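Local structure of iron-rich dpsA-homolog protein (Halobacterium salinarum, 1TJO) at the interface of chains A and B and the interface of chains A and C. The protein oxidises iron(II) with hydrogen peroxide and stores it as an iron(III) mineral inside a hollow twelve-subunit shell, protecting DNA from oxidative damage. Numbering follows the deposited sequence. Chains: chain A/B/C, Iron-rich dpsA-homolog protein.

Contacts 1 and 2 lie about 23 Å apart, measured between the centres of their C-alpha atoms, and both draw on helix 146-169 of chain A. Contact 1 uses the last turn of that helix and a residue just beyond it, facing the loop residues that follow helix 24-54 in chain B; contact 2 uses its first half, set against the equivalent helix of chain C. The homododecamer thus illustrates how one helix can serve two interfaces through different stretches of its surface. Several residues of contact 1 are implicated in iron translocation, and A:Glu154 and C:Glu154 of contact 2 in nucleation.

Contact 1: the interface of chains A and B. Residues chain A 168, 171; chain B 53-56.
A:His168 and B:Glu56 meet through a ring face and an aliphatic chain. The methylene CG of B:Glu56 stands over the middle of the imidazole, 3.3 Å from the ring centroid, in a CH-pi contact. With its first torsion at -78°, B:Glu56 holds CG anti to its own carbonyl carbon, and beyond that atom the chain runs extended across the ring.

Hydrogen bonding is supplied by the backbone just before this glutamate. ND1 of A:His168 lies 3.1 Å from the carbonyl oxygen O of B:Val55, a donor and acceptor pair in which the imidazole nitrogen would give the hydrogen. The oxygen sits well above the ring plane, on the same face as B:Glu56 CG, so the bond is bent. Face packing and this bond together would restrain the turn of the imidazole.

Charge is the third element. OE1 of B:Glu56 hangs above NE2 of A:His168 at 3.3 Å, too far over the face for a proper hydrogen bond, although a positively charged imidazole would be attracted to it. On the other flank, the carboxylates of A:Glu171 and B:Glu56 stack, their planes 4° apart, with CD of A:Glu171 3.6 Å from OE2 of B:Glu56. Two negative groups so placed would probably repel unless a proton or a passing cation eased them, which suits residues implicated in iron translocation.

B:Trp53 and B:Asn54, closing helix 24-54, lead into the contact rather than make it. B:Val55 and B:Glu56 begin the link to helix 60-87, while A:His168 lies in the last turn of helix 146-169, so the proposed iron path would run where one subunit's helix end meets the loop following another's.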
# COMPACT_ATOMS: atom_id res chain seq x y z
N HIS A 168 7.63 -4.11 32.77
CA HIS A 168 7.67 -2.65 32.77
C HIS A 168 6.43 -1.92 33.20
O HIS A 168 6.56 -0.94 33.92
CB HIS A 168 8.18 -2.11 31.47
CG HIS A 168 9.67 -2.17 31.38
ND1 HIS A 168 10.40 -1.35 30.54
CD2 HIS A 168 10.57 -2.92 32.06
CE1 HIS A 168 11.69 -1.61 30.70
NE2 HIS A 168 11.82 -2.56 31.61
N GLU A 171 6.38 -1.82 36.97
CA GLU A 171 7.49 -1.16 37.67
C GLU A 171 7.08 0.08 38.41
O GLU A 171 6.14 0.75 38.06
CB GLU A 171 8.62 -0.81 36.73
CG GLU A 171 9.56 -1.97 36.51
CD GLU A 171 10.51 -2.19 37.65
OE1 GLU A 171 10.43 -1.49 38.69
OE2 GLU A 171 11.36 -3.10 37.50
N TRP B 53 15.01 3.10 25.93
CA TRP B 53 15.37 1.76 26.33
C TRP B 53 14.96 1.51 27.76
O TRP B 53 14.46 0.43 28.08
CB TRP B 53 16.88 1.54 26.24
CG TRP B 53 17.44 1.58 24.87
CD1 TRP B 53 16.82 1.23 23.69
CD2 TRP B 53 18.73 2.03 24.50
NE1 TRP B 53 17.66 1.43 22.64
CE2 TRP B 53 18.84 1.94 23.10
CE3 TRP B 53 19.83 2.50 25.22
CZ2 TRP B 53 19.99 2.31 22.43
CZ3 TRP B 53 20.93 2.86 24.57
CH2 TRP B 53 21.03 2.77 23.19
N ASN B 54 15.12 2.53 28.61
CA ASN B 54 15.02 2.33 30.06
C ASN B 54 13.69 2.69 30.73
O ASN B 54 13.47 2.32 31.86
CB ASN B 54 16.12 3.11 30.75
CG ASN B 54 17.48 2.53 30.53
OD1 ASN B 54 17.71 1.41 30.92
ND2 ASN B 54 18.42 3.33 30.05
N VAL B 55 12.80 3.38 30.03
CA VAL B 55 11.58 3.85 30.64
C VAL B 55 10.68 2.71 31.13
O VAL B 55 10.51 1.71 30.47
CB VAL B 55 10.81 4.86 29.74
CG1 VAL B 55 10.35 4.24 28.46
CG2 VAL B 55 9.68 5.47 30.47
N GLU B 56 10.16 2.89 32.35
CA GLU B 56 9.42 1.88 33.07
C GLU B 56 8.28 2.58 33.76
O GLU B 56 8.34 3.80 33.97
CB GLU B 56 10.29 1.22 34.14
CG GLU B 56 11.24 0.18 33.61
CD GLU B 56 12.25 -0.31 34.66
OE1 GLU B 56 13.00 -1.26 34.36
OE2 GLU B 56 12.31 0.25 35.77

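Contact 2: the interface of chains A and C. Residues chain A 150, 153-154, 157; chain C 150, 154.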
# COMPACT_ATOMS: atom_id res chain seq x y z
N HIS A 150 14.04 -24.01 15.72
CA HIS A 150 14.01 -22.66 15.11
C HIS A 150 12.63 -21.99 15.36
O HIS A 150 12.54 -20.86 15.81
CB HIS A 150 14.25 -22.76 13.62
CG HIS A 150 14.15 -21.45 12.91
ND1 HIS A 150 15.08 -20.46 13.08
CD2 HIS A 150 13.25 -20.98 12.00
CE1 HIS A 150 14.73 -19.41 12.35
NE2 HIS A 150 13.63 -19.71 11.68
N ARG A 153 12.25 -20.91 18.93
CA ARG A 153 13.02 -19.69 19.23
C ARG A 153 12.34 -18.43 18.69
O ARG A 153 12.32 -17.38 19.32
CB ARG A 153 14.46 -19.81 18.71
CG ARG A 153 15.32 -20.74 19.50
CD ARG A 153 16.74 -20.85 18.93
NE ARG A 153 17.33 -22.14 19.21
CZ ARG A 153 17.68 -23.04 18.32
NH1 ARG A 153 17.57 -22.87 16.99
NH2 ARG A 153 18.18 -24.13 18.77
N GLU A 154 11.77 -18.53 17.50
CA GLU A 154 11.06 -17.41 16.87
C GLU A 154 9.86 -16.99 17.71
O GLU A 154 9.61 -15.81 17.88
CB GLU A 154 10.65 -17.81 15.46
CG GLU A 154 11.84 -17.97 14.47
CD GLU A 154 12.10 -16.76 13.57
OE1 GLU A 154 11.15 -15.96 13.39
OE2 GLU A 154 13.26 -16.60 13.04
N ILE A 157 11.11 -15.42 21.33
CA ILE A 157 11.49 -14.02 21.38
C ILE A 157 10.24 -13.08 21.46
O ILE A 157 10.27 -12.09 22.15
CB ILE A 157 12.47 -13.64 20.22
CG1 ILE A 157 13.05 -12.24 20.48
CG2 ILE A 157 11.85 -13.77 18.90
CD1 ILE A 157 12.39 -11.15 19.75
N HIS C 150 19.23 -16.39 19.57
CA HIS C 150 18.49 -16.22 18.34
C HIS C 150 18.59 -14.77 17.83
O HIS C 150 18.86 -14.56 16.66
CB HIS C 150 17.03 -16.66 18.55
CG HIS C 150 16.13 -16.32 17.40
ND1 HIS C 150 16.09 -17.06 16.24
CD2 HIS C 150 15.24 -15.31 17.23
CE1 HIS C 150 15.22 -16.52 15.40
NE2 HIS C 150 14.68 -15.46 15.98
N GLU C 154 20.22 -13.43 14.25
CA GLU C 154 19.39 -12.64 13.32
C GLU C 154 20.16 -11.35 12.97
O GLU C 154 20.17 -10.93 11.79
CB GLU C 154 18.00 -12.35 13.93
CG GLU C 154 17.10 -13.57 14.09
CD GLU C 154 16.01 -13.67 13.04
OE1 GLU C 154 15.54 -12.60 12.61
OE2 GLU C 154 15.55 -14.81 12.71
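C:His150 points the rim of its imidazole at the carboxylate of A:Glu154. OE2 of that carboxylate lies at the edge of the ring, in its plane, facing the CE1 side; CD of A:Glu154 is 3.6 Å from CE1 of C:His150. The two flat groups are turned 78° apart and nothing here amounts to a hydrogen bond, so the carboxylate abuts the ring mainly through a C-H edge.

OE2 of A:Glu154 also comes within 2.9 Å of OE2 of C:Glu154. Two carboxylate oxygens can both only accept unless one carries a proton, and protons are not seen; a shared proton or a bound cation would probably ease the pair. Gathering carboxylates in this way fits the proposed role of A:Glu154 and C:Glu154 in iron nucleation.

Around this core, the ring of C:His150 rests against aliphatic groups of chain A. CB of A:Arg153 lies 4.0 Å from ND1 of C:His150, and the CG2 methyl of A:Ile157 is 4.1 Å from CD2 of C:His150. One face of the imidazole is backed by CG of C:Glu154, one helical turn later, and the backbone O of A:Arg153 stands above the opposite face, off-centre. The ring reaches chain A because its CG is anti to the backbone N (chi1 171°). An alanine here would probably leave a gap against A:Arg153 and A:Ile157 and take away the edge that A:Glu154 abuts.

Within chain A the motif recurs, CG of A:Glu154 covering the A:His150 ring off-centre. The CE1 corner of C:His150 comes in above the plane of the A:His150 ring, past its rim, CE1 of A:His150 lying 4.2 Å from CE1 of C:His150.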